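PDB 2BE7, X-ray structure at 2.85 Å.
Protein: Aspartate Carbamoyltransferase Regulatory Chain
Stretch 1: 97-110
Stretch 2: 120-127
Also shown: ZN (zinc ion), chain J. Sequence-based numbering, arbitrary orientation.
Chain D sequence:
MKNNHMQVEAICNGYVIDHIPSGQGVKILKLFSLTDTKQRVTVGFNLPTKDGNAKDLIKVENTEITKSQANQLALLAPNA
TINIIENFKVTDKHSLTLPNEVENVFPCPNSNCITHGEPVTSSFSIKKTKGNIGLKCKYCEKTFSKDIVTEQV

Stretch 1 97-110: TLPNEVENVFPCPN
Stretch 2 120-127: VTSSFSIK

Stretches 97-110 and 120-127 of the regulatory chain run antiparallel, burying 728 Å² between them. E101 faces S125 as a non-hydrogen-bonded pair (CA-CA 4.3 Å) and V102 faces F124 as a hydrogen-bonded pair (CA-CA 5.4 Å); beyond them N104 lies across from S122 (CA-CA 4.5 Å). Backbone hydrogen bonds fix this register: I126 N to N100 O, 2.9 Å; V102 N to F124 O, 2.9 Å; and, weak, F124 N to V102 O, 3.3 Å. Extended phi/psi values (V102 -110/106, F124 -123/145) allow the pairing, and S123 CA adds a CA-H...O contact to V102 O at 3.4 Å. Past the strands, one side chain takes over: S122 (chi1 p) donates OG to F106 O at 2.7 Å, its short hydroxyl reaching the loop carbonyl.

The apolar contacts form two groups. I126 (chi1 m, chi2 146°) points toward stretch 1; its CD1 lies 3.4 Å from V102 CG2 (V102 chi1 t) and 3.8 Å from P99 CG, while its CG2 meets L98 CD2 at 3.4 Å. Buried F124 (m, chi2 86°) brings CE1 to 4.0 Å from F106 CB and CZ to 3.7 Å from C108 CA, both F106 O and C108 CA lying at its ring edge. C108 (chi1 t) binds zinc, SG-ZN 2.2 Å, anchoring the loop beside this ring.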

# COMPACT_ATOMS: atom_id res chain seq x y z
N THR D 97 -8.28 13.50 -53.23
CA THR D 97 -7.97 12.10 -52.96
C THR D 97 -7.45 12.03 -51.54
O THR D 97 -6.93 13.02 -51.00
CB THR D 97 -6.87 11.52 -53.89
OG1 THR D 97 -7.07 11.98 -55.23
CG2 THR D 97 -6.89 9.99 -53.87
N LEU D 98 -7.58 10.85 -50.93
CA LEU D 98 -7.02 10.59 -49.61
C LEU D 98 -5.52 10.89 -49.63
O LEU D 98 -4.82 10.47 -50.55
CB LEU D 98 -7.29 9.13 -49.22
CG LEU D 98 -7.90 8.85 -47.85
CD1 LEU D 98 -9.14 9.69 -47.58
CD2 LEU D 98 -8.23 7.37 -47.74
N PRO D 99 -5.01 11.64 -48.62
CA PRO D 99 -3.58 11.90 -48.57
C PRO D 99 -2.85 10.71 -47.96
O PRO D 99 -3.48 9.72 -47.59
CB PRO D 99 -3.48 13.11 -47.65
CG PRO D 99 -4.61 12.95 -46.71
CD PRO D 99 -5.71 12.24 -47.47
N ASN D 100 -1.53 10.79 -47.86
CA ASN D 100 -0.78 9.73 -47.21
C ASN D 100 -0.82 9.85 -45.67
O ASN D 100 -0.70 8.85 -44.97
CB ASN D 100 0.67 9.70 -47.73
CG ASN D 100 0.80 9.06 -49.12
OD1 ASN D 100 -0.17 8.54 -49.68
ND2 ASN D 100 2.00 9.08 -49.68
N GLU D 101 -1.06 11.06 -45.16
CA GLU D 101 -0.89 11.35 -43.74
C GLU D 101 -1.78 12.50 -43.26
O GLU D 101 -1.86 13.53 -43.92
CB GLU D 101 0.57 11.68 -43.49
CG GLU D 101 1.23 10.83 -42.42
CD GLU D 101 2.75 10.93 -42.44
OE1 GLU D 101 3.29 11.66 -43.31
OE2 GLU D 101 3.40 10.29 -41.58
N VAL D 102 -2.40 12.33 -42.09
CA VAL D 102 -3.26 13.35 -41.47
C VAL D 102 -2.60 13.96 -40.23
O VAL D 102 -2.55 13.29 -39.20
CB VAL D 102 -4.59 12.73 -40.96
CG1 VAL D 102 -5.68 13.78 -40.92
CG2 VAL D 102 -5.02 11.59 -41.82
N GLU D 103 -2.09 15.19 -40.29
CA GLU D 103 -1.56 15.85 -39.07
C GLU D 103 -2.72 16.51 -38.28
O GLU D 103 -3.85 16.48 -38.74
CB GLU D 103 -0.42 16.83 -39.40
N ASN D 104 -2.45 17.12 -37.12
CA ASN D 104 -3.47 17.21 -36.04
C ASN D 104 -4.91 17.53 -36.47
O ASN D 104 -5.31 18.67 -36.58
CB ASN D 104 -3.02 18.09 -34.83
CG ASN D 104 -3.06 19.58 -35.11
OD1 ASN D 104 -2.48 20.06 -36.07
ND2 ASN D 104 -3.71 20.32 -34.23
N VAL D 105 -5.69 16.47 -36.68
CA VAL D 105 -7.13 16.56 -36.92
C VAL D 105 -7.89 15.72 -35.90
O VAL D 105 -8.86 16.20 -35.31
CB VAL D 105 -7.50 16.08 -38.33
CG1 VAL D 105 -9.02 16.05 -38.53
CG2 VAL D 105 -6.89 16.99 -39.36
N PHE D 106 -7.45 14.48 -35.71
CA PHE D 106 -8.14 13.48 -34.87
C PHE D 106 -7.29 12.98 -33.71
O PHE D 106 -6.08 12.81 -33.84
CB PHE D 106 -8.55 12.27 -35.71
CG PHE D 106 -9.35 12.62 -36.95
CD1 PHE D 106 -8.78 12.52 -38.21
CD2 PHE D 106 -10.68 13.04 -36.85
CE1 PHE D 106 -9.51 12.83 -39.34
CE2 PHE D 106 -11.41 13.36 -37.96
CZ PHE D 106 -10.83 13.25 -39.22
N PRO D 107 -7.93 12.70 -32.56
CA PRO D 107 -7.21 12.10 -31.48
C PRO D 107 -7.12 10.60 -31.73
O PRO D 107 -7.97 10.05 -32.41
CB PRO D 107 -8.10 12.40 -30.27
CG PRO D 107 -9.46 12.33 -30.81
CD PRO D 107 -9.36 12.85 -32.23
N CYS D 108 -6.10 9.96 -31.20
CA CYS D 108 -5.95 8.50 -31.33
C CYS D 108 -7.06 7.74 -30.58
O CYS D 108 -7.34 8.03 -29.41
CB CYS D 108 -4.59 8.09 -30.78
SG CYS D 108 -4.18 6.42 -31.12
N PRO D 109 -7.72 6.80 -31.25
CA PRO D 109 -8.69 5.95 -30.55
C PRO D 109 -8.12 5.11 -29.41
O PRO D 109 -8.90 4.65 -28.57
CB PRO D 109 -9.25 5.05 -31.65
CG PRO D 109 -8.97 5.77 -32.91
CD PRO D 109 -7.69 6.50 -32.70
N ASN D 110 -6.79 4.89 -29.40
CA ASN D 110 -6.11 4.11 -28.34
C ASN D 110 -5.97 4.96 -27.07
O ASN D 110 -5.24 5.93 -27.08
CB ASN D 110 -4.73 3.63 -28.83
CG ASN D 110 -3.81 3.08 -27.70
OD1 ASN D 110 -4.24 2.81 -26.59
ND2 ASN D 110 -2.51 2.94 -28.02
N VAL D 120 2.10 16.95 -28.30
CA VAL D 120 2.42 16.47 -29.65
C VAL D 120 1.19 16.58 -30.55
O VAL D 120 0.06 16.45 -30.10
CB VAL D 120 2.98 15.01 -29.67
CG1 VAL D 120 4.35 14.97 -29.03
CG2 VAL D 120 2.04 14.04 -28.98
N THR D 121 1.44 16.84 -31.83
CA THR D 121 0.41 16.87 -32.86
C THR D 121 0.03 15.44 -33.26
O THR D 121 0.90 14.61 -33.51
CB THR D 121 0.91 17.69 -34.07
OG1 THR D 121 0.27 18.97 -34.05
CG2 THR D 121 0.62 17.01 -35.41
N SER D 122 -1.27 15.14 -33.32
CA SER D 122 -1.70 13.79 -33.68
C SER D 122 -1.37 13.50 -35.14
O SER D 122 -1.38 14.41 -35.98
CB SER D 122 -3.20 13.59 -33.44
OG SER D 122 -3.96 14.31 -34.39
N SER D 123 -1.08 12.24 -35.44
CA SER D 123 -0.57 11.87 -36.76
C SER D 123 -0.85 10.42 -37.13
O SER D 123 -0.36 9.49 -36.48
CB SER D 123 0.93 12.11 -36.83
OG SER D 123 1.43 11.77 -38.11
N PHE D 124 -1.63 10.25 -38.20
CA PHE D 124 -1.99 8.93 -38.72
C PHE D 124 -1.57 8.82 -40.17
O PHE D 124 -1.65 9.80 -40.90
CB PHE D 124 -3.49 8.72 -38.66
CG PHE D 124 -4.08 8.95 -37.32
CD1 PHE D 124 -4.45 10.23 -36.93
CD2 PHE D 124 -4.27 7.90 -36.43
CE1 PHE D 124 -4.99 10.47 -35.70
CE2 PHE D 124 -4.82 8.14 -35.19
CZ PHE D 124 -5.18 9.42 -34.82
N SER D 125 -1.14 7.64 -40.58
CA SER D 125 -0.88 7.39 -41.99
C SER D 125 -1.96 6.49 -42.55
O SER D 125 -2.52 5.65 -41.84
CB SER D 125 0.51 6.79 -42.22
OG SER D 125 0.69 5.61 -41.47
N ILE D 126 -2.25 6.68 -43.84
CA ILE D 126 -3.44 6.13 -44.49
C ILE D 126 -3.06 5.12 -45.56
O ILE D 126 -2.73 5.47 -46.69
CB ILE D 126 -4.29 7.25 -45.11
CG1 ILE D 126 -4.63 8.32 -44.08
CG2 ILE D 126 -5.58 6.68 -45.70
CD1 ILE D 126 -4.71 9.70 -44.66
N LYS D 127 -3.09 3.85 -45.17
CA LYS D 127 -2.96 2.75 -46.11
C LYS D 127 -4.39 2.46 -46.54
O LYS D 127 -5.31 2.50 -45.72
CB LYS D 127 -2.34 1.52 -45.43
CG LYS D 127 -1.52 0.64 -46.37
ZN ZN J . -1.98 6.36 -30.97